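Local coordinates for putative phenazine biosynthesis PhzC/PhzF protein (Clostridium difficile, PDB 4DUN) that probably acts as an isomerase of the PhzF family, within the diaminopimelate epimerase clan, at residues M114-I122 and G204-Y213; Q181-Y191 and L218-S229. All coordinates share one frame; numbering follows the deposited sequence. Where two conformers were deposited one is given.

Interaction 1. Residues M114-I122 and G204-Y213. With SO4 (sulfate ion), chain B.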
loop_
_atom_site.group_PDB
_atom_site.type_symbol
_atom_site.label_atom_id
_atom_site.label_comp_id
_atom_site.label_asym_id
_atom_site.label_seq_id
_atom_site.Cartn_x
_atom_site.Cartn_y
_atom_site.Cartn_z
ATOM N N MET A 114 15.022 -22.480 0.536
ATOM C CA MET A 114 15.568 -21.972 -0.728
ATOM C C MET A 114 17.091 -22.015 -0.658
ATOM O O MET A 114 17.690 -21.578 0.330
ATOM C CB MET A 114 15.056 -20.547 -1.023
ATOM C CG MET A 114 13.536 -20.441 -0.990
ATOM S SD MET A 114 12.838 -18.780 -1.283
ATOM C CE MET A 114 13.412 -17.900 0.140
ATOM N N ILE A 115 17.714 -22.558 -1.708
ATOM C CA ILE A 115 19.159 -22.734 -1.766
ATOM C C ILE A 115 19.732 -21.651 -2.659
ATOM O O ILE A 115 19.316 -21.490 -3.808
ATOM C CB ILE A 115 19.553 -24.171 -2.210
ATOM C CG1 ILE A 115 19.093 -25.196 -1.148
ATOM C CG2 ILE A 115 21.085 -24.270 -2.455
ATOM C CD1 ILE A 115 19.218 -26.682 -1.547
ATOM N N PHE A 116 20.640 -20.856 -2.084
ATOM C CA PHE A 116 21.265 -19.691 -2.718
ATOM C C PHE A 116 22.791 -19.837 -2.783
ATOM O O PHE A 116 23.342 -20.576 -1.975
ATOM C CB PHE A 116 20.907 -18.429 -1.885
ATOM C CG PHE A 116 19.506 -17.840 -1.949
ATOM C CD1 PHE A 116 18.529 -18.393 -2.772
ATOM C CD2 PHE A 116 19.176 -16.711 -1.205
ATOM C CE1 PHE A 116 17.246 -17.841 -2.835
ATOM C CE2 PHE A 116 17.892 -16.154 -1.274
ATOM C CZ PHE A 116 16.939 -16.720 -2.094
ATOM N N PRO A 117 23.516 -19.128 -3.691
ATOM C CA PRO A 117 24.987 -19.227 -3.690
ATOM C C PRO A 117 25.570 -18.564 -2.437
ATOM O O PRO A 117 25.017 -17.578 -1.948
ATOM C CB PRO A 117 25.379 -18.471 -4.967
ATOM C CG PRO A 117 24.310 -17.450 -5.127
ATOM C CD PRO A 117 23.053 -18.178 -4.736
ATOM N N GLU A 118 26.629 -19.160 -1.877
ATOM C CA GLU A 118 27.349 -18.615 -0.730
ATOM C C GLU A 118 28.241 -17.504 -1.260
ATOM O O GLU A 118 28.939 -17.712 -2.250
ATOM C CB GLU A 118 28.159 -19.722 -0.038
ATOM C CG GLU A 118 28.964 -19.203 1.140
ATOM C CD GLU A 118 29.389 -20.285 2.106
ATOM O OE1 GLU A 118 30.122 -21.200 1.676
ATOM O OE2 GLU A 118 28.957 -20.240 3.280
ATOM N N ILE A 119 28.159 -16.307 -0.677
ATOM C CA ILE A 119 28.953 -15.177 -1.181
ATOM C C ILE A 119 29.670 -14.493 -0.007
ATOM O O ILE A 119 29.150 -13.521 0.542
ATOM C CB ILE A 119 28.092 -14.163 -2.006
ATOM C CG1 ILE A 119 27.250 -14.837 -3.118
ATOM C CG2 ILE A 119 28.958 -13.028 -2.592
ATOM C CD1 ILE A 119 26.081 -13.971 -3.665
ATOM N N MET A 120 30.875 -14.974 0.354
ATOM C CA MET A 120 31.637 -14.340 1.436
ATOM C C MET A 120 32.001 -12.905 1.013
ATOM O O MET A 120 32.639 -12.741 -0.040
ATOM C CB MET A 120 32.903 -15.157 1.787
ATOM C CG MET A 120 33.737 -14.545 2.926
ATOM S SD MET A 120 32.833 -14.524 4.513
ATOM C CE MET A 120 33.979 -13.696 5.512
ATOM N N PRO A 121 31.548 -11.862 1.761
ATOM C CA PRO A 121 31.864 -10.490 1.345
ATOM C C PRO A 121 33.307 -10.157 1.667
ATOM O O PRO A 121 33.938 -10.874 2.448
ATOM C CB PRO A 121 30.899 -9.635 2.170
ATOM C CG PRO A 121 30.710 -10.419 3.449
ATOM C CD PRO A 121 30.747 -11.874 3.018
ATOM N N ILE A 122 33.811 -9.076 1.076
ATOM C CA ILE A 122 35.192 -8.646 1.246
ATOM C C ILE A 122 35.234 -7.394 2.112
ATOM O O ILE A 122 34.476 -6.443 1.852
ATOM C CB ILE A 122 35.868 -8.411 -0.140
ATOM C CG1 ILE A 122 36.047 -9.761 -0.897
ATOM C CG2 ILE A 122 37.221 -7.659 0.019
ATOM C CD1 ILE A 122 36.705 -9.660 -2.251
ATOM N N GLY A 204 15.896 -12.261 2.023
ATOM C CA GLY A 204 16.576 -13.546 1.902
ATOM C C GLY A 204 17.985 -13.434 1.340
ATOM O O GLY A 204 18.917 -14.024 1.887
ATOM N N SER A 205 18.165 -12.658 0.265
ATOM C CA SER A 205 19.441 -12.589 -0.485
ATOM C C SER A 205 20.618 -11.963 0.292
ATOM O O SER A 205 21.763 -12.320 0.013
ATOM C CB SER A 205 19.265 -11.877 -1.820
ATOM O OG SER A 205 18.759 -10.562 -1.671
ATOM N N SER A 206 20.358 -11.076 1.271
ATOM C CA SER A 206 21.427 -10.547 2.139
ATOM C C SER A 206 22.099 -11.710 2.913
ATOM O O SER A 206 23.288 -11.641 3.234
ATOM C CB SER A 206 20.838 -9.548 3.128
ATOM O OG SER A 206 19.819 -10.181 3.892
ATOM N N HIS A 207 21.337 -12.799 3.164
ATOM C CA HIS A 207 21.853 -13.947 3.906
ATOM C C HIS A 207 22.871 -14.751 3.064
ATOM O O HIS A 207 23.647 -15.511 3.643
ATOM C CB HIS A 207 20.716 -14.796 4.507
ATOM C CG HIS A 207 20.013 -14.038 5.600
ATOM N ND1 HIS A 207 19.067 -13.079 5.308
ATOM C CD2 HIS A 207 20.263 -14.007 6.935
ATOM C CE1 HIS A 207 18.731 -12.532 6.470
ATOM N NE2 HIS A 207 19.403 -13.081 7.480
ATOM N N CYS A 208 22.983 -14.479 1.735
ATOM C CA CYS A 208 24.073 -15.038 0.910
ATOM C C CYS A 208 25.429 -14.582 1.444
ATOM O O CYS A 208 26.400 -15.321 1.339
ATOM C CB CYS A 208 23.911 -14.627 -0.546
ATOM S SG CYS A 208 22.459 -15.347 -1.322
ATOM N N ASN A 209 25.492 -13.347 1.971
ATOM C CA ASN A 209 26.696 -12.776 2.571
ATOM C C ASN A 209 26.741 -12.997 4.067
ATOM O O ASN A 209 27.810 -13.262 4.605
ATOM C CB ASN A 209 26.777 -11.262 2.344
ATOM C CG ASN A 209 26.601 -10.756 0.936
ATOM O OD1 ASN A 209 25.921 -9.755 0.729
ATOM N ND2 ASN A 209 27.275 -11.355 -0.047
ATOM N N LEU A 210 25.607 -12.782 4.759
ATOM C CA LEU A 210 25.583 -12.818 6.219
ATOM C C LEU A 210 25.881 -14.197 6.761
ATOM O O LEU A 210 26.591 -14.300 7.766
ATOM C CB LEU A 210 24.241 -12.290 6.782
ATOM C CG LEU A 210 23.956 -10.796 6.536
ATOM C CD1 LEU A 210 22.519 -10.447 6.942
ATOM C CD2 LEU A 210 24.986 -9.871 7.276
ATOM N N ILE A 211 25.397 -15.256 6.082
ATOM C CA ILE A 211 25.612 -16.640 6.534
ATOM C C ILE A 211 27.124 -16.986 6.506
ATOM O O ILE A 211 27.620 -17.339 7.578
ATOM C CB ILE A 211 24.754 -17.673 5.779
ATOM C CG1 ILE A 211 23.235 -17.465 6.115
ATOM C CG2 ILE A 211 25.223 -19.105 6.077
ATOM C CD1 ILE A 211 22.278 -18.275 5.206
ATOM N N PRO A 212 27.889 -16.896 5.372
ATOM C CA PRO A 212 29.326 -17.237 5.446
ATOM C C PRO A 212 30.065 -16.337 6.426
ATOM O O PRO A 212 30.948 -16.816 7.139
ATOM C CB PRO A 212 29.835 -17.032 4.008
ATOM C CG PRO A 212 28.808 -16.140 3.353
ATOM C CD PRO A 212 27.501 -16.535 3.992
ATOM N N TYR A 213 29.700 -15.060 6.487
ATOM C CA TYR A 213 30.373 -14.168 7.419
ATOM C C TYR A 213 30.192 -14.525 8.897
ATOM O O TYR A 213 31.166 -14.623 9.623
ATOM C CB TYR A 213 29.955 -12.711 7.208
ATOM C CG TYR A 213 30.537 -11.829 8.278
ATOM C CD1 TYR A 213 31.844 -11.381 8.197
ATOM C CD2 TYR A 213 29.808 -11.502 9.401
ATOM C CE1 TYR A 213 32.396 -10.601 9.200
ATOM C CE2 TYR A 213 30.341 -10.732 10.400
ATOM C CZ TYR A 213 31.636 -10.278 10.303
ATOM O OH TYR A 213 32.159 -9.510 11.320
HETATM S S SO4 B . 15.249 -12.009 -1.451
HETATM O O1 SO4 B . 14.617 -11.444 -2.633
HETATM O O2 SO4 B . 15.906 -13.302 -1.750
HETATM O O3 SO4 B . 16.231 -11.066 -1.011
HETATM O O4 SO4 B . 14.232 -12.244 -0.440
#
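The backbone that leaves strand 111-117 crosses helix 207-218 at Glu118 and Ile119, whose CA atoms come within 5.1 Å of Cys208 CA and 5.0 Å of Asn209 CA respectively. This lays the loop that follows strand 111-117 across helix 207-218, consistent with the diaminopimelate epimerase fold, in which strands curl round a central helix in each domain. Two hydrogen bonds fix the crossing. Ile119 N donates to Cys208 O (2.9 Å). Ile119 O is held by the Asn209 side chain: ND2 donates at 2.9 Å, with a nearly straight N-H...O angle of 170° and the acceptor almost in the amide plane. With CG anti to its carbonyl carbon (chi1 -51°), Asn209 directs its amide up to this loop rather than away from it. CB and SG of Cys208 lie against Pro117 O, a buried carbonyl with no hydrogen-bond partner in the model. Phe116, in the conformer given, meets Cys208 SG through CB and CD2 and turns its ring edge to the Gly204-Ser205 peptide.

Further along, the extended Glu118 chain and the Pro212 ring slide past each other in opposite directions, with CG of the glutamate over CB and CG of the proline. Met120 bends at chi2 (64°), which brings SD to Tyr213 N and places CE at the edge of the tyrosine ring. Pro121 lays CD beside Asn209 O, and Ile148 of strand 147-150 packs on both residues.

A type I turn from Gly204 to His207 leads into the helix, and its first two residues bind a sulfate, probably from the crystallisation liquor. Gly204 N binds O4 and Gly73 N adds another bond, while Arg145 reaches Ser205 OG. Sulfate O3 is gripped twice by one residue, from Ser205 N at 2.8 Å and from Ser205 OG at 2.7 Å.

Interaction 2. Residues Q181-Y191 and L218-S229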
loop_
_atom_site.group_PDB
_atom_site.type_symbol
_atom_site.label_atom_id
_atom_site.label_comp_id
_atom_site.label_asym_id
_atom_site.label_seq_id
_atom_site.Cartn_x
_atom_site.Cartn_y
_atom_site.Cartn_z
ATOM N N GLN A 181 25.827 -9.426 16.373
ATOM C CA GLN A 181 25.443 -10.692 17.012
ATOM C C GLN A 181 24.071 -10.505 17.677
ATOM O O GLN A 181 23.772 -9.405 18.147
ATOM C CB GLN A 181 26.474 -11.110 18.065
ATOM C CG GLN A 181 27.563 -12.003 17.534
ATOM C CD GLN A 181 28.435 -12.501 18.652
ATOM O OE1 GLN A 181 28.094 -13.453 19.361
ATOM N NE2 GLN A 181 29.576 -11.865 18.826
ATOM N N GLY A 182 23.257 -11.553 17.724
ATOM C CA GLY A 182 21.933 -11.440 18.338
ATOM C C GLY A 182 21.883 -11.774 19.818
ATOM O O GLY A 182 22.753 -12.485 20.337
ATOM N N SER A 183 20.827 -11.278 20.501
ATOM C CA SER A 183 20.559 -11.549 21.918
ATOM C C SER A 183 19.875 -12.911 22.070
ATOM O O SER A 183 20.242 -13.683 22.944
ATOM C CB SER A 183 19.672 -10.455 22.507
ATOM O OG SER A 183 18.419 -10.414 21.838
ATOM N N ASN A 184 18.851 -13.166 21.232
ATOM C CA ASN A 184 18.010 -14.363 21.216
ATOM C C ASN A 184 18.320 -15.232 19.981
ATOM O O ASN A 184 17.862 -16.366 19.889
ATOM C CB ASN A 184 16.527 -13.918 21.207
ATOM C CG ASN A 184 15.533 -15.032 21.412
ATOM O OD1 ASN A 184 15.399 -15.588 22.507
ATOM N ND2 ASN A 184 14.815 -15.384 20.351
ATOM N N THR A 185 19.103 -14.701 19.046
ATOM C CA THR A 185 19.474 -15.384 17.798
ATOM C C THR A 185 20.983 -15.330 17.604
ATOM O O THR A 185 21.661 -14.617 18.345
ATOM C CB THR A 185 18.745 -14.718 16.604
ATOM O OG1 THR A 185 19.145 -13.347 16.502
ATOM C CG2 THR A 185 17.216 -14.827 16.696
ATOM N N ASP A 186 21.519 -16.065 16.615
ATOM C CA ASP A 186 22.959 -16.041 16.352
ATOM C C ASP A 186 23.402 -14.675 15.869
ATOM O O ASP A 186 24.430 -14.165 16.329
ATOM C CB ASP A 186 23.361 -17.128 15.342
ATOM C CG ASP A 186 23.182 -18.492 15.933
ATOM O OD1 ASP A 186 24.018 -18.885 16.776
ATOM O OD2 ASP A 186 22.167 -19.139 15.618
ATOM N N PHE A 187 22.629 -14.077 14.934
ATOM C CA PHE A 187 22.934 -12.761 14.408
ATOM C C PHE A 187 21.671 -12.066 13.996
ATOM O O PHE A 187 20.620 -12.701 13.857
ATOM C CB PHE A 187 23.955 -12.806 13.252
ATOM C CG PHE A 187 23.546 -13.539 11.996
ATOM C CD1 PHE A 187 23.837 -14.886 11.834
ATOM C CD2 PHE A 187 22.926 -12.860 10.947
ATOM C CE1 PHE A 187 23.543 -15.542 10.639
ATOM C CE2 PHE A 187 22.629 -13.510 9.749
ATOM C CZ PHE A 187 22.928 -14.854 9.607
ATOM N N VAL A 188 21.773 -10.739 13.815
ATOM C CA VAL A 188 20.644 -9.908 13.437
ATOM C C VAL A 188 21.060 -8.986 12.332
ATOM O O VAL A 188 22.255 -8.711 12.175
ATOM C CB VAL A 188 20.060 -9.097 14.641
ATOM C CG1 VAL A 188 19.491 -10.014 15.723
ATOM C CG2 VAL A 188 21.092 -8.119 15.233
ATOM N N SER A 189 20.083 -8.457 11.607
ATOM C CA SER A 189 20.346 -7.458 10.559
ATOM C C SER A 189 19.095 -6.649 10.267
ATOM O O SER A 189 18.005 -6.989 10.715
ATOM C CB SER A 189 20.872 -8.093 9.269
ATOM O OG SER A 189 19.849 -8.808 8.583
ATOM N N ARG A 190 19.295 -5.526 9.610
ATOM C CA ARG A 190 18.269 -4.661 9.051
ATOM C C ARG A 190 18.768 -4.285 7.661
ATOM O O ARG A 190 19.977 -4.118 7.462
ATOM C CB ARG A 190 17.959 -3.443 9.919
ATOM C CG ARG A 190 17.205 -3.809 11.206
ATOM C CD ARG A 190 17.145 -2.639 12.142
ATOM N NE ARG A 190 16.243 -1.606 11.645
ATOM C CZ ARG A 190 16.214 -0.356 12.087
ATOM N NH1 ARG A 190 17.052 0.040 13.051
ATOM N NH2 ARG A 190 15.354 0.512 11.574
ATOM N N TYR A 191 17.854 -4.228 6.697
ATOM C CA TYR A 191 18.199 -3.966 5.303
ATOM C C TYR A 191 17.446 -2.730 4.821
ATOM O O TYR A 191 16.218 -2.691 4.890
ATOM C CB TYR A 191 17.857 -5.210 4.448
ATOM C CG TYR A 191 18.308 -5.135 3.008
ATOM C CD1 TYR A 191 17.554 -4.457 2.054
ATOM C CD2 TYR A 191 19.409 -5.861 2.566
ATOM C CE1 TYR A 191 17.949 -4.416 0.710
ATOM C CE2 TYR A 191 19.819 -5.821 1.230
ATOM C CZ TYR A 191 19.084 -5.098 0.305
ATOM O OH TYR A 191 19.477 -5.065 -1.011
ATOM N N LEU A 218 31.345 -17.176 14.251
ATOM C CA LEU A 218 30.721 -17.928 15.344
ATOM C C LEU A 218 31.113 -19.413 15.370
ATOM O O LEU A 218 30.853 -20.080 16.367
ATOM C CB LEU A 218 29.177 -17.784 15.274
ATOM C CG LEU A 218 28.604 -16.338 15.307
ATOM C CD1 LEU A 218 27.102 -16.339 15.144
ATOM C CD2 LEU A 218 28.972 -15.606 16.621
ATOM N N GLY A 219 31.724 -19.905 14.296
ATOM C CA GLY A 219 32.124 -21.305 14.150
ATOM C C GLY A 219 30.938 -22.249 14.103
ATOM O O GLY A 219 30.981 -23.324 14.705
ATOM N N LYS A 220 29.863 -21.853 13.392
ATOM C CA LYS A 220 28.628 -22.639 13.291
ATOM C C LYS A 220 28.168 -22.816 11.842
ATOM O O LYS A 220 28.221 -21.863 11.060
ATOM C CB LYS A 220 27.496 -21.956 14.079
ATOM C CG LYS A 220 27.686 -21.934 15.587
ATOM C CD LYS A 220 26.564 -21.149 16.281
ATOM C CE LYS A 220 25.365 -22.008 16.596
ATOM N NZ LYS A 220 24.466 -21.357 17.579
ATOM N N HIS A 221 27.668 -24.017 11.499
ATOM C CA HIS A 221 27.162 -24.285 10.147
ATOM C C HIS A 221 25.652 -24.080 10.086
ATOM O O HIS A 221 25.130 -23.819 9.010
ATOM C CB HIS A 221 27.539 -25.687 9.660
ATOM C CG HIS A 221 28.954 -25.796 9.175
ATOM N ND1 HIS A 221 29.672 -26.966 9.320
ATOM C CD2 HIS A 221 29.738 -24.877 8.560
ATOM C CE1 HIS A 221 30.862 -26.727 8.789
ATOM N NE2 HIS A 221 30.948 -25.479 8.325
ATOM N N LYS A 222 24.958 -24.207 11.234
ATOM C CA LYS A 222 23.513 -24.000 11.363
ATOM C C LYS A 222 23.290 -22.870 12.325
ATOM O O LYS A 222 23.821 -22.901 13.438
ATOM C CB LYS A 222 22.799 -25.264 11.850
ATOM C CG LYS A 222 22.670 -26.361 10.802
ATOM C CD LYS A 222 21.825 -27.536 11.300
ATOM C CE LYS A 222 20.333 -27.290 11.233
ATOM N NZ LYS A 222 19.565 -28.461 11.729
ATOM N N MET A 223 22.535 -21.863 11.898
ATOM C CA MET A 223 22.276 -20.667 12.697
ATOM C C MET A 223 20.868 -20.171 12.517
ATOM O O MET A 223 20.191 -20.543 11.549
ATOM C CB MET A 223 23.243 -19.524 12.272
ATOM C CG MET A 223 24.710 -19.790 12.556
ATOM S SD MET A 223 25.788 -18.520 11.846
ATOM C CE MET A 223 25.737 -19.004 10.081
ATOM N N VAL A 224 20.418 -19.318 13.445
ATOM C CA VAL A 224 19.134 -18.643 13.329
ATOM C C VAL A 224 19.449 -17.145 13.299
ATOM O O VAL A 224 20.313 -16.670 14.046
ATOM C CB VAL A 224 18.071 -19.043 14.397
ATOM C CG1 VAL A 224 18.428 -18.529 15.796
ATOM C CG2 VAL A 224 16.673 -18.581 13.974
ATOM N N ALA A 225 18.796 -16.430 12.390
ATOM C CA ALA A 225 18.970 -14.989 12.214
ATOM C C ALA A 225 17.641 -14.289 12.363
ATOM O O ALA A 225 16.589 -14.858 12.055
ATOM C CB ALA A 225 19.554 -14.698 10.836
ATOM N N ALA A 226 17.685 -13.053 12.810
ATOM C CA ALA A 226 16.485 -12.224 12.884
ATOM C C ALA A 226 16.724 -10.992 12.047
ATOM O O ALA A 226 17.855 -10.504 11.959
ATOM C CB ALA A 226 16.168 -11.838 14.337
ATOM N N GLN A 227 15.685 -10.525 11.386
ATOM C CA GLN A 227 15.718 -9.262 10.661
ATOM C C GLN A 227 14.875 -8.336 11.511
ATOM O O GLN A 227 13.683 -8.595 11.688
ATOM C CB GLN A 227 15.232 -9.385 9.204
ATOM C CG GLN A 227 15.529 -8.082 8.450
ATOM C CD GLN A 227 15.770 -8.270 6.980
ATOM O OE1 GLN A 227 16.331 -9.285 6.534
ATOM N NE2 GLN A 227 15.365 -7.279 6.191
ATOM N N LEU A 228 15.517 -7.330 12.127
ATOM C CA LEU A 228 14.886 -6.479 13.127
ATOM C C LEU A 228 14.181 -5.254 12.533
ATOM O O LEU A 228 14.353 -4.120 12.992
ATOM C CB LEU A 228 15.932 -6.089 14.201
ATOM C CG LEU A 228 16.546 -7.265 14.983
ATOM C CD1 LEU A 228 17.549 -6.752 16.013
ATOM C CD2 LEU A 228 15.455 -8.156 15.670
ATOM N N SER A 229 13.328 -5.506 11.536
ATOM C CA SER A 229 12.448 -4.498 10.954
ATOM C C SER A 229 11.257 -4.337 11.909
ATOM O O SER A 229 11.110 -5.160 12.821
ATOM C CB SER A 229 11.974 -4.961 9.572
ATOM O OG SER A 229 11.348 -6.231 9.701
HETATM O O HOH W 1 21.461 -21.646 16.442
HETATM O O HOH W 2 19.700 -11.207 9.689
HETATM O O HOH W 3 18.981 -8.658 5.882
HETATM O O HOH W 4 15.269 -4.602 7.812
#
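Asp186 OD2 accepts a nearly straight hydrogen bond from Val224 N (2.8 Å, N-H...O 168°) on its anti side and a second one from a water, which also accepts from Lys220 NZ. The other carboxylate oxygen, OD1, forms a salt bridge with Lys220 NZ at 2.6 Å on the syn side. Both oxygens are thus engaged at the start of a parallel beta pairing between strands 187-193 and 222-227, among the strands that curl about helix 207-218. Three bridges establish the register, Phe187 with Ala225, Val188 with Ala226 and Ser189 with Gln227, and the short strand axes diverge by 31°. The backbone ladder runs Asp186 N to Val224 O, Ala226 N to Phe187 O, Ser189 N to Ala226 O, and Leu228 N to Ser189 O (2.9 Å).

On the face bearing Phe187, CG lies between the backbone N and the carbonyl carbon (chi1 63°), and the ring swings over Ala225. The Ala225 methyl sits over one ring face in a CH-pi contact, CB 3.7 Å from the centroid of the Phe187 ring. Met223 SD meets the ring edge instead, 3.9 Å from Phe187 CE1. On the face bearing Val188 and Ala226, Leu228 CD1 from the turn after the strand packs against Val188 CB, and helix 154-159 covers both residues.

Arg190 runs its CG and CD past Leu228 O, while NH1 bonds Val157 O and Tyr160 O and NE forms a salt bridge with Glu199. The amide of Gln227 is held by Asp200 O and Thr203 N. Ser189 OG lies between two waters, one reaching Ala226 O and the other, 2.8 Å from the hydroxyl OG, donating to Gln227 OE1.

Overall arrangement
From the N terminus the segments come in the order 114-122, 181-191, 204-213, 218-229, so the two contacts cross rather than nest. Interaction 1 closes a loop of 81 intervening residues, bringing the end of strand 111-117 onto helix 207-218. Interaction 2 closes a shorter one of 26, which contains most of that helix, and pairs strands 187-193 and 222-227. The helix is the shared element, with the loop of interaction 1 and the strands of interaction 2 packing on it. Its residues join them directly: Leu210 CB lies 3.6 Å from Phe187 CE2, and Ile211 O is 3.5 Å from Met223 CE. The centres are about 13 Å apart.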